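Local coordinates for protein hemolysin (Enterococcus faecalis, PDB 2R2Z) that is the transporter-associated domain of a CBS-domain membrane protein, binds zinc, and may, as its family is assigned, bind flavin adenine dinucleotide, at residues A[28-32]-A[33-37]. Numbering follows the deposited sequence.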
loop_
_atom_site.group_PDB
_atom_site.type_symbol
_atom_site.label_atom_id
_atom_site.label_comp_id
_atom_site.label_asym_id
_atom_site.label_seq_id
_atom_site.Cartn_x
_atom_site.Cartn_y
_atom_site.Cartn_z
ATOM N N GLU A 28 8.273 0.101 -8.495
ATOM C CA GLU A 28 7.211 0.037 -9.511
ATOM C C GLU A 28 6.080 1.015 -9.173
ATOM O O GLU A 28 5.596 1.743 -10.036
ATOM C CB GLU A 28 6.637 -1.394 -9.601
ATOM C CG GLU A 28 7.550 -2.427 -10.295
ATOM C CD GLU A 28 7.080 -3.895 -10.175
ATOM O OE1 GLU A 28 6.352 -4.294 -9.215
ATOM O OE2 GLU A 28 7.496 -4.681 -11.065
ATOM N N PHE A 29 5.671 1.019 -7.909
ATOM C CA PHE A 29 4.647 1.940 -7.438
ATOM C C PHE A 29 5.060 3.392 -7.721
ATOM O O PHE A 29 4.278 4.175 -8.251
ATOM C CB PHE A 29 4.420 1.711 -5.931
ATOM C CG PHE A 29 3.369 2.596 -5.320
ATOM C CD1 PHE A 29 2.056 2.151 -5.183
ATOM C CD2 PHE A 29 3.701 3.861 -4.855
ATOM C CE1 PHE A 29 1.088 2.967 -4.606
ATOM C CE2 PHE A 29 2.747 4.680 -4.288
ATOM C CZ PHE A 29 1.434 4.235 -4.161
ATOM N N ASN A 30 6.300 3.754 -7.382
ATOM C CA ASN A 30 6.751 5.119 -7.626
ATOM C C ASN A 30 6.756 5.481 -9.105
ATOM O O ASN A 30 6.396 6.591 -9.476
ATOM C CB ASN A 30 8.158 5.347 -7.078
ATOM C CG ASN A 30 8.209 5.447 -5.571
ATOM O OD1 ASN A 30 7.228 5.766 -4.892
ATOM N ND2 ASN A 30 9.393 5.214 -5.033
ATOM N N GLU A 31 7.149 4.539 -9.952
ATOM C CA GLU A 31 7.153 4.779 -11.396
ATOM C C GLU A 31 5.727 5.007 -11.922
ATOM O O GLU A 31 5.464 5.940 -12.682
ATOM C CB GLU A 31 7.814 3.606 -12.128
ATOM C CG GLU A 31 7.977 3.822 -13.632
ATOM C CD GLU A 31 8.897 2.808 -14.291
ATOM O OE1 GLU A 31 10.096 2.766 -13.940
ATOM O OE2 GLU A 31 8.431 2.063 -15.180
ATOM N N VAL A 32 4.804 4.145 -11.520
ATOM C CA VAL A 32 3.417 4.242 -11.987
ATOM C C VAL A 32 2.726 5.499 -11.490
ATOM O O VAL A 32 2.056 6.187 -12.267
ATOM C CB VAL A 32 2.623 2.982 -11.586
ATOM C CG1 VAL A 32 1.137 3.171 -11.809
ATOM C CG2 VAL A 32 3.124 1.774 -12.369
ATOM N N PHE A 33 2.904 5.803 -10.209
ATOM C CA PHE A 33 2.137 6.859 -9.545
ATOM C C PHE A 33 2.859 8.180 -9.345
ATOM O O PHE A 33 2.260 9.127 -8.821
ATOM C CB PHE A 33 1.593 6.341 -8.208
ATOM C CG PHE A 33 0.588 5.239 -8.368
ATOM C CD1 PHE A 33 -0.672 5.498 -8.902
ATOM C CD2 PHE A 33 0.908 3.945 -8.017
ATOM C CE1 PHE A 33 -1.597 4.483 -9.064
ATOM C CE2 PHE A 33 -0.021 2.920 -8.164
ATOM C CZ PHE A 33 -1.276 3.190 -8.698
ATOM N N GLU A 34 4.121 8.261 -9.777
ATOM C CA GLU A 34 4.895 9.500 -9.643
ATOM C C GLU A 34 5.087 9.907 -8.184
ATOM O O GLU A 34 4.949 11.088 -7.832
ATOM C CB GLU A 34 4.239 10.644 -10.434
ATOM C CG GLU A 34 4.724 10.746 -11.856
ATOM C CD GLU A 34 6.165 11.233 -11.923
ATOM O OE1 GLU A 34 7.079 10.393 -12.052
ATOM O OE2 GLU A 34 6.387 12.455 -11.841
ATOM N N THR A 35 5.396 8.940 -7.346
ATOM C CA THR A 35 5.554 9.171 -5.922
ATOM C C THR A 35 7.008 8.967 -5.515
ATOM O O THR A 35 7.850 8.554 -6.330
ATOM C CB THR A 35 4.616 8.238 -5.119
ATOM O OG1 THR A 35 4.832 6.885 -5.535
ATOM C CG2 THR A 35 3.144 8.604 -5.356
ATOM N N ASP A 36 7.269 9.222 -4.236
ATOM C CA ASP A 36 8.624 9.280 -3.689
ATOM C C ASP A 36 8.777 8.414 -2.446
ATOM O O ASP A 36 9.508 8.773 -1.513
ATOM C CB ASP A 36 9.003 10.727 -3.368
ATOM C CG ASP A 36 9.130 11.572 -4.605
ATOM O OD1 ASP A 36 9.988 11.273 -5.462
ATOM O OD2 ASP A 36 8.374 12.553 -4.704
ATOM N N LEU A 37 8.115 7.263 -2.429
ATOM C CA LEU A 37 8.279 6.351 -1.307
ATOM C C LEU A 37 9.644 5.700 -1.318
ATOM O O LEU A 37 10.142 5.310 -2.380
ATOM C CB LEU A 37 7.197 5.263 -1.347
ATOM C CG LEU A 37 5.746 5.730 -1.422
ATOM C CD1 LEU A 37 4.802 4.520 -1.309
ATOM C CD2 LEU A 37 5.425 6.766 -0.340
HETATM O O HOH W 1 8.541 9.092 -8.941
HETATM O O HOH W 2 7.045 8.038 -13.179
#
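F29 and F33, one helical turn apart at the end of helix 26-33, form the apolar centre of the contact between the last turn of the helix and the loop that leaves it. F33 CD2 lies over one face of the F29 ring near its rim, 3.5 Å from F29 CD1, with the two planes at an oblique 47°. V32 CG1 sits over the centre of the F33 ring, 3.7 Å from its centroid, in a CH-pi contact. Y10, Y18 and F89 from the sheet also meet the F33 ring, while L37 CD1 comes within 3.6 Å of F29 CE2, and both F29 and L37 reach M45 of helix 45-53. E34, with positive phi, ends the helix; its N bonds weakly to N30 O.

At the polar edge the carboxamide of N30 spans the turn. Its OD1 accepts two bonds: T35 OG1, 2.7 Å away, donates in the carbonyl plane on a lone pair, whereas L37 N approaches N30 OD1 at 3.0 Å, tilted 30° from that plane. On the other side of the amide, N30 ND2 donates to L37 O at 2.8 Å, nearly straight and within the amide plane. T35 chi1 of 53° swings OG1 towards N30 OD1 and also against the F29 ring.

Three bonds thus fix the rotation of the N30 amide and tell its oxygen from its nitrogen, and by pairing with both N and O of L37 it serves that residue much as a neighbouring strand would, tying the departing chain to the helix it has just left.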